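Local coordinates for protein beta-catenin homolog sys-1 (Caenorhabditis elegans, PDB 3C2G) that acts in the Wnt asymmetry pathway as a transcription coregulator that binds the TCF factor POP-1 directly and activates or represses target genes, at residues L204-Y207 and F208-N212; T222-I225 and I226-N229; P563-I566 and H567-V571; T598-N602 and S603-K607. All coordinates share one frame; numbering follows the deposited sequence.

Contact 1. Residues L204-Y207 and F208-N212; sequences LKDY and FIWNN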
# COMPACT_ATOMS: atom_id res chain seq x y z
N LEU A 204 -8.80 -2.63 17.31
CA LEU A 204 -8.01 -1.61 17.98
C LEU A 204 -7.83 -0.41 17.05
O LEU A 204 -7.86 0.74 17.49
CB LEU A 204 -6.67 -2.15 18.49
CG LEU A 204 -6.07 -1.35 19.65
CD1 LEU A 204 -7.07 -1.18 20.79
CD2 LEU A 204 -4.79 -2.00 20.15
N LYS A 205 -7.68 -0.70 15.76
CA LYS A 205 -7.63 0.33 14.74
C LYS A 205 -8.91 1.16 14.78
O LYS A 205 -8.85 2.40 14.84
CB LYS A 205 -7.43 -0.29 13.36
CG LYS A 205 -6.05 -0.86 13.17
CD LYS A 205 -5.94 -1.59 11.86
CE LYS A 205 -4.66 -2.38 11.78
NZ LYS A 205 -4.56 -3.05 10.45
N ASP A 206 -10.05 0.47 14.80
CA ASP A 206 -11.36 1.11 14.87
C ASP A 206 -11.60 1.82 16.19
O ASP A 206 -12.37 2.78 16.24
CB ASP A 206 -12.47 0.10 14.62
CG ASP A 206 -12.63 -0.23 13.16
OD1 ASP A 206 -12.07 0.48 12.30
OD2 ASP A 206 -13.33 -1.21 12.86
N TYR A 207 -10.98 1.35 17.26
CA TYR A 207 -11.12 2.07 18.51
C TYR A 207 -10.35 3.39 18.44
O TYR A 207 -10.85 4.43 18.86
CB TYR A 207 -10.69 1.24 19.74
CG TYR A 207 -10.77 2.05 21.02
CD1 TYR A 207 -12.00 2.51 21.49
CD2 TYR A 207 -9.62 2.41 21.72
CE1 TYR A 207 -12.09 3.28 22.65
CE2 TYR A 207 -9.70 3.19 22.88
CZ TYR A 207 -10.94 3.61 23.34
OH TYR A 207 -11.03 4.38 24.49
N PHE A 208 -9.15 3.34 17.87
CA PHE A 208 -8.32 4.54 17.71
C PHE A 208 -8.92 5.57 16.76
O PHE A 208 -8.85 6.76 17.02
CB PHE A 208 -6.90 4.17 17.27
CG PHE A 208 -6.09 3.49 18.34
CD1 PHE A 208 -6.21 3.88 19.67
CD2 PHE A 208 -5.19 2.49 18.01
CE1 PHE A 208 -5.45 3.25 20.65
CE2 PHE A 208 -4.43 1.86 18.98
CZ PHE A 208 -4.56 2.24 20.30
N ILE A 209 -9.49 5.10 15.65
CA ILE A 209 -10.12 5.97 14.68
C ILE A 209 -11.44 6.53 15.20
O ILE A 209 -11.59 7.74 15.38
CB ILE A 209 -10.38 5.22 13.36
CG1 ILE A 209 -9.07 4.87 12.67
CG2 ILE A 209 -11.23 6.06 12.42
CD1 ILE A 209 -9.21 3.74 11.68
N TRP A 210 -12.38 5.64 15.46
CA TRP A 210 -13.76 6.02 15.67
C TRP A 210 -14.13 6.30 17.12
O TRP A 210 -15.12 6.97 17.39
CB TRP A 210 -14.69 4.98 15.06
CG TRP A 210 -14.48 4.82 13.59
CD1 TRP A 210 -13.92 3.77 12.95
CD2 TRP A 210 -14.82 5.78 12.58
NE1 TRP A 210 -13.90 3.99 11.60
CE2 TRP A 210 -14.44 5.22 11.34
CE3 TRP A 210 -15.41 7.05 12.60
CZ2 TRP A 210 -14.63 5.89 10.12
CZ3 TRP A 210 -15.60 7.72 11.39
CH2 TRP A 210 -15.21 7.13 10.17
N ASN A 211 -13.34 5.79 18.06
CA ASN A 211 -13.62 5.98 19.49
C ASN A 211 -15.09 5.64 19.81
O ASN A 211 -15.76 6.38 20.52
CB ASN A 211 -13.27 7.41 19.90
CG ASN A 211 -13.03 7.57 21.41
OD1 ASN A 211 -13.56 6.81 22.22
ND2 ASN A 211 -12.23 8.57 21.77
N ASN A 212 -15.58 4.54 19.24
CA ASN A 212 -16.97 4.11 19.41
C ASN A 212 -18.04 5.10 18.93
O ASN A 212 -19.13 5.18 19.51
CB ASN A 212 -17.24 3.68 20.87
CG ASN A 212 -16.57 2.35 21.23
OD1 ASN A 212 -15.77 2.27 22.16
ND2 ASN A 212 -16.90 1.31 20.47

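Contact 2. Residues T222-I225 and I226-N229; sequences TGLI and IKLN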
# COMPACT_ATOMS: atom_id res chain seq x y z
N THR A 222 -11.14 13.26 19.29
CA THR A 222 -10.43 12.46 20.29
C THR A 222 -9.67 11.30 19.65
O THR A 222 -8.83 10.66 20.29
CB THR A 222 -11.40 11.89 21.37
OG1 THR A 222 -12.48 11.19 20.73
CG2 THR A 222 -11.95 13.00 22.26
N GLY A 223 -9.98 11.01 18.39
CA GLY A 223 -9.36 9.90 17.70
C GLY A 223 -8.15 10.27 16.88
O GLY A 223 -7.81 11.46 16.74
N LEU A 224 -7.51 9.26 16.32
CA LEU A 224 -6.20 9.42 15.71
C LEU A 224 -6.18 10.08 14.34
O LEU A 224 -5.15 10.61 13.94
CB LEU A 224 -5.45 8.10 15.66
CG LEU A 224 -4.85 7.65 16.99
CD1 LEU A 224 -3.76 6.66 16.71
CD2 LEU A 224 -4.30 8.83 17.77
N ILE A 225 -7.29 10.06 13.62
CA ILE A 225 -7.27 10.68 12.32
C ILE A 225 -7.08 12.18 12.48
O ILE A 225 -6.20 12.77 11.84
CB ILE A 225 -8.52 10.31 11.48
CG1 ILE A 225 -8.47 8.83 11.10
CG2 ILE A 225 -8.59 11.16 10.23
CD1 ILE A 225 -9.57 8.37 10.16
N ILE A 226 -7.86 12.81 13.34
CA ILE A 226 -7.74 14.25 13.55
C ILE A 226 -6.37 14.60 14.17
O ILE A 226 -5.73 15.60 13.80
CB ILE A 226 -8.92 14.79 14.41
CG1 ILE A 226 -10.26 14.53 13.70
CG2 ILE A 226 -8.75 16.27 14.75
CD1 ILE A 226 -10.44 15.29 12.37
N LYS A 227 -5.94 13.76 15.11
CA LYS A 227 -4.71 14.01 15.84
C LYS A 227 -3.48 13.84 14.95
O LYS A 227 -2.62 14.73 14.90
CB LYS A 227 -4.60 13.10 17.05
CG LYS A 227 -5.49 13.49 18.22
CD LYS A 227 -5.05 12.67 19.43
CE LYS A 227 -6.09 12.62 20.52
NZ LYS A 227 -5.41 12.28 21.80
N LEU A 228 -3.42 12.72 14.24
CA LEU A 228 -2.29 12.48 13.36
C LEU A 228 -2.18 13.53 12.25
O LEU A 228 -1.07 13.93 11.90
CB LEU A 228 -2.31 11.05 12.83
CG LEU A 228 -1.99 10.02 13.93
CD1 LEU A 228 -2.05 8.59 13.41
CD2 LEU A 228 -0.62 10.30 14.59
N ASN A 229 -3.32 14.00 11.74
CA ASN A 229 -3.34 15.08 10.76
C ASN A 229 -2.77 16.37 11.30
O ASN A 229 -2.04 17.05 10.59
CB ASN A 229 -4.75 15.34 10.21
CG ASN A 229 -5.16 14.34 9.12
OD1 ASN A 229 -4.34 13.56 8.63
ND2 ASN A 229 -6.44 14.36 8.76

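Contact 3. Residues P563-I566 and H567-V571; sequences PTFI and HNVLV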
# COMPACT_ATOMS: atom_id res chain seq x y z
N PRO A 563 -23.30 -13.80 -22.67
CA PRO A 563 -23.97 -13.77 -23.98
C PRO A 563 -23.24 -12.95 -25.04
O PRO A 563 -23.27 -13.29 -26.23
CB PRO A 563 -25.33 -13.14 -23.67
CG PRO A 563 -25.07 -12.29 -22.48
CD PRO A 563 -24.05 -13.04 -21.66
N THR A 564 -22.59 -11.87 -24.61
CA THR A 564 -21.85 -11.00 -25.51
C THR A 564 -20.56 -11.68 -26.00
O THR A 564 -20.09 -11.41 -27.10
CB THR A 564 -21.57 -9.63 -24.85
OG1 THR A 564 -20.79 -8.81 -25.73
CG2 THR A 564 -20.81 -9.79 -23.52
N PHE A 565 -20.00 -12.56 -25.17
CA PHE A 565 -18.79 -13.31 -25.51
C PHE A 565 -19.11 -14.37 -26.57
O PHE A 565 -18.39 -14.49 -27.56
CB PHE A 565 -18.16 -13.93 -24.26
CG PHE A 565 -16.92 -14.75 -24.54
CD1 PHE A 565 -15.84 -14.20 -25.22
CD2 PHE A 565 -16.83 -16.06 -24.08
CE1 PHE A 565 -14.69 -14.96 -25.47
CE2 PHE A 565 -15.69 -16.83 -24.32
CZ PHE A 565 -14.61 -16.27 -25.01
N ILE A 566 -20.19 -15.11 -26.34
CA ILE A 566 -20.70 -16.11 -27.28
C ILE A 566 -20.98 -15.49 -28.64
O ILE A 566 -20.54 -16.00 -29.69
CB ILE A 566 -22.00 -16.76 -26.73
CG1 ILE A 566 -21.70 -17.53 -25.43
CG2 ILE A 566 -22.66 -17.66 -27.78
CD1 ILE A 566 -22.94 -18.02 -24.70
N HIS A 567 -21.71 -14.38 -28.63
CA HIS A 567 -22.06 -13.69 -29.86
C HIS A 567 -20.79 -13.25 -30.58
O HIS A 567 -20.69 -13.38 -31.80
CB HIS A 567 -22.96 -12.49 -29.59
CG HIS A 567 -23.35 -11.74 -30.82
ND1 HIS A 567 -24.26 -12.23 -31.74
CD2 HIS A 567 -22.96 -10.53 -31.29
CE1 HIS A 567 -24.40 -11.36 -32.72
NE2 HIS A 567 -23.63 -10.31 -32.47
N ASN A 568 -19.81 -12.75 -29.81
CA ASN A 568 -18.56 -12.27 -30.40
C ASN A 568 -17.77 -13.40 -31.05
O ASN A 568 -17.23 -13.27 -32.15
CB ASN A 568 -17.72 -11.53 -29.35
CG ASN A 568 -18.14 -10.07 -29.19
OD1 ASN A 568 -18.92 -9.54 -29.99
ND2 ASN A 568 -17.63 -9.43 -28.16
N VAL A 569 -17.74 -14.53 -30.35
CA VAL A 569 -17.04 -15.70 -30.81
C VAL A 569 -17.67 -16.21 -32.10
O VAL A 569 -16.97 -16.52 -33.05
CB VAL A 569 -16.98 -16.77 -29.72
CG1 VAL A 569 -16.78 -18.15 -30.31
CG2 VAL A 569 -15.87 -16.43 -28.72
N LEU A 570 -19.00 -16.26 -32.13
CA LEU A 570 -19.71 -16.71 -33.33
C LEU A 570 -19.44 -15.81 -34.52
O LEU A 570 -19.16 -16.29 -35.62
CB LEU A 570 -21.21 -16.80 -33.07
CG LEU A 570 -21.66 -17.86 -32.07
CD1 LEU A 570 -23.08 -17.60 -31.60
CD2 LEU A 570 -21.52 -19.25 -32.66
N VAL A 571 -19.51 -14.50 -34.29
CA VAL A 571 -19.40 -13.53 -35.36
C VAL A 571 -17.99 -13.49 -35.94
O VAL A 571 -17.83 -13.45 -37.16
CB VAL A 571 -19.87 -12.13 -34.90
CG1 VAL A 571 -19.52 -11.04 -35.93
CG2 VAL A 571 -21.38 -12.15 -34.63

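Contact 4. Residues T598-N602 and S603-K607; sequences TNHRN and SDIAK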
# COMPACT_ATOMS: atom_id res chain seq x y z
N THR A 598 -28.00 -22.72 -32.23
CA THR A 598 -28.98 -22.30 -33.25
C THR A 598 -30.37 -22.07 -32.64
O THR A 598 -31.12 -21.19 -33.10
CB THR A 598 -29.05 -23.33 -34.39
OG1 THR A 598 -27.78 -23.39 -35.05
CG2 THR A 598 -30.14 -22.97 -35.42
N ASN A 599 -30.69 -22.85 -31.61
CA ASN A 599 -31.98 -22.75 -30.93
C ASN A 599 -31.87 -22.00 -29.59
O ASN A 599 -32.57 -22.32 -28.63
CB ASN A 599 -32.59 -24.15 -30.71
CG ASN A 599 -32.50 -25.03 -31.96
OD1 ASN A 599 -32.86 -24.61 -33.07
ND2 ASN A 599 -32.03 -26.25 -31.77
N HIS A 600 -30.99 -21.00 -29.55
CA HIS A 600 -30.73 -20.26 -28.32
C HIS A 600 -31.82 -19.22 -28.08
O HIS A 600 -32.38 -18.66 -29.03
CB HIS A 600 -29.36 -19.58 -28.37
CG HIS A 600 -28.85 -19.14 -27.03
ND1 HIS A 600 -28.94 -17.84 -26.59
CD2 HIS A 600 -28.23 -19.83 -26.05
CE1 HIS A 600 -28.40 -17.74 -25.39
NE2 HIS A 600 -27.96 -18.94 -25.03
N ARG A 601 -32.09 -18.97 -26.80
CA ARG A 601 -33.02 -17.94 -26.34
C ARG A 601 -32.80 -16.63 -27.11
O ARG A 601 -33.71 -16.12 -27.77
CB ARG A 601 -32.84 -17.70 -24.84
CG ARG A 601 -32.13 -18.85 -24.11
CD ARG A 601 -31.82 -18.52 -22.64
NE ARG A 601 -32.96 -18.75 -21.76
CZ ARG A 601 -33.38 -19.95 -21.35
NH1 ARG A 601 -32.76 -21.06 -21.74
NH2 ARG A 601 -34.44 -20.04 -20.55
N ASN A 602 -31.58 -16.10 -27.02
CA ASN A 602 -31.14 -14.90 -27.74
C ASN A 602 -31.22 -15.08 -29.25
O ASN A 602 -30.69 -16.05 -29.79
CB ASN A 602 -29.71 -14.53 -27.32
CG ASN A 602 -29.29 -13.13 -27.79
OD1 ASN A 602 -29.53 -12.74 -28.93
ND2 ASN A 602 -28.64 -12.40 -26.90
N SER A 603 -31.87 -14.14 -29.91
CA SER A 603 -32.06 -14.19 -31.36
C SER A 603 -30.79 -13.83 -32.16
O SER A 603 -30.58 -14.36 -33.25
CB SER A 603 -33.22 -13.29 -31.79
OG SER A 603 -33.17 -12.03 -31.14
N ASP A 604 -29.97 -12.94 -31.61
CA ASP A 604 -28.70 -12.57 -32.23
C ASP A 604 -27.76 -13.77 -32.27
O ASP A 604 -27.19 -14.10 -33.32
CB ASP A 604 -28.05 -11.39 -31.51
CG ASP A 604 -28.72 -10.06 -31.81
OD1 ASP A 604 -29.14 -9.85 -32.98
OD2 ASP A 604 -28.82 -9.22 -30.89
N ILE A 605 -27.61 -14.43 -31.12
CA ILE A 605 -26.81 -15.64 -31.01
C ILE A 605 -27.30 -16.71 -31.99
O ILE A 605 -26.51 -17.25 -32.77
CB ILE A 605 -26.78 -16.19 -29.56
CG1 ILE A 605 -26.04 -15.21 -28.64
CG2 ILE A 605 -26.13 -17.57 -29.51
CD1 ILE A 605 -26.02 -15.60 -27.17
N ALA A 606 -28.60 -16.98 -31.96
CA ALA A 606 -29.20 -17.98 -32.85
C ALA A 606 -28.92 -17.69 -34.33
O ALA A 606 -28.58 -18.60 -35.09
CB ALA A 606 -30.69 -18.09 -32.59
N LYS A 607 -29.05 -16.43 -34.73
CA LYS A 607 -28.79 -16.03 -36.12
C LYS A 607 -27.32 -16.24 -36.52
O LYS A 607 -27.04 -16.72 -37.62
CB LYS A 607 -29.20 -14.57 -36.36

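Contact 1. Residues L204-Y207 and F208-N212
The amide N of I209 donates to K205 O over 2.9 Å, in the carbonyl plane and at 157°. This bond belongs to the last turns of helix 202-210 in the armadillo domain of the protein. Its i to i+4 neighbours run from F208 N to L204 O and from W210 N to D206 O. The closing one, N211 N to Y207 O at 2.9 Å, is bent to 134°, with the donor above the carbonyl plane. N211 then leaves the helix with positive phi, so the chain turns away here.

L204 packs one turn back against the buried F208. CG of L204 is 3.7 Å from CE2 of F208, and CD1 of L204 lies over one face of the phenyl ring. In L204, chi1 of -156° swings CG round to CE2 and CZ of F208. F208 also stacks edge-to-face with F194 and touches helix 189-198.

A second pair is polar against aromatic. D206 OD1 lies at the edge of the W210 indole, in its plane, 3.8 Å from CD1. The carboxylate's stronger partner is H272, which hydrogen-bonds to the same OD1. W210 in turn stacks on H215.

Y207 is on the exposed side, where it lies alongside N211. OD1 of N212 comes to the edge of the phenol ring near its plane. CE1 of Y207 has this oxygen and N211 OD1 as neighbours, each at 3.8 Å.

Contact 2. Residues T222-I225 and I226-N229
K227 lies back along the start of helix 224-239 and touches the backbone of T222 and G223. Its CG is beside the backbone N (chi1 -75°), and the rest of the chain is extended. The methylenes therefore run toward the N-terminal end of the helix. CG of K227 comes within 3.4 Å of G223 O, and CE of K227 is 3.4 Å from T222 O. NZ hydrogen-bonds to OD1 of N178 and weakly to S174 O.

G223 is the N-cap residue of this armadillo helix. Having no side chain, it cannot cap with one. Its carbonyl accepts a weak bond from K227 N, at 3.4 Å. The first firm turn follows, with L228 N donating to L224 O at 2.7 Å. N229 N then donates to I225 O at 3.1 Å. The helix start is tied to helix 202-210 by a backbone hydrogen bond between L224 and F208.

L224 and L228 meet on the buried side. CD1 of L228 comes to CB of L224 at 4.1 Å. L228 has chi1 near -70°, which also sets its CG against L224 O. Helix 251-270 packs on both leucines.

I225 and N229 run alongside each other. In N229, chi1 of -80° sets CG 3.3 Å from I225 O. F280 touches both residues.

The chemistry is thus mixed. Leucines and an isoleucine face neighbouring helices, while the lysine lays its hydrocarbon part along the first turn and takes its charge away to polar groups in an earlier part of the chain.

Contact 3. Residues P563-I566 and H567-V571
F565 with V569, and I566 with L570, form local i to i+4 contacts in the first turns of helix 563-579, near the C-terminal end of the chain. F565 and V569 make a CH-pi contact. CG2 of V569 stands over one face of the phenyl ring, 4.1 Å from its centroid and 23° off the ring normal. It is offset toward the rim, and CE1 of F565 is the nearest ring atom at 3.8 Å. The ring is put there by chi1 of 179°, which sends CG away from the backbone N. The loop residue L556 touches both F565 and V569, and Q519 and E523 of helix 515-535 also meet the ring.

I566 and L570 run alongside each other, with CG2 of I566 3.8 Å from CD1 of L570. Armadillo domains are superhelices of stacked helices, and this pair takes part in such stacking: L570 goes on to meet I605, A608 and L612 of helix 603-613.

The backbone bonds are regular. H567 N donates to P563 O, V569 N to F565 O, and L570 N to I566 O, the last at 2.9 Å.

On the more exposed side, T564 is followed one turn on by N568. N568 N donates to T564 O at 3.0 Å, with the donor above the carbonyl plane. In N568, chi1 of -83° brings CG to 3.2 Å from the same T564 O. An alanine here would keep the backbone bond but lose the amide group lying against T564 O, and a gap is likely to open toward I526 and L530, which the asparagine touches.

Contact 4. Residues T598-N602 and S603-K607
N602 is the N-cap of helix 603-613, the last helix of the armadillo domain, and its side chain grips the first turn. OD1 of N602 accepts from D604 N at 2.7 Å, in the carbonyl plane, which closes an Asx turn. The same oxygen takes a weak, longer bond from I605 N at 3.4 Å. A chi1 of -168° turns the amide away from the backbone N and over these donors. N602 O starts the helix proper by accepting from A606 N at 3.2 Å. A leucine in place of N602 would carry no acceptor in its side chain, and the amides of D604 and I605 would probably be left without their cap.

H600 packs and bonds just before the cap. Its ND1 accepts from N602 N at 3.2 Å, with the donor tilted 35° from the imidazole plane. CG of R601 lies over the centre of one ring face. CD1 of I605 approaches the ring obliquely, 3.7 Å from CE1 of H600. I605 also packs on CB of N602.

The turn joins helix 591-598 to helix 603-613. CB of A606 comes to 3.2 Å from T598 O, and T598 also touches A609 and N610. On helix 563-579, I566 meets I605, while H567 meets D604.

Along the chain the four contacts come in series and form two pairs. Contacts 1 and 2 lie on the consecutive helices 202-210 and 224-239, with centres 11 Å apart. They touch where L224 N meets F208 O at 2.9 Å, a probable hydrogen bond. Contacts 3 and 4 also have centres 11 Å apart. Contact 3 lies on helix 563-579 and contact 4 at the start of helix 603-613, and these two helices pack together near the C-terminus. Between the pairs the distance is large: centres of contacts 2 and 3 are about 53 Å apart, on opposite sides of the chain's centre. This spread is consistent with an elongated, all-helical armadillo domain built from helices packed on their neighbours.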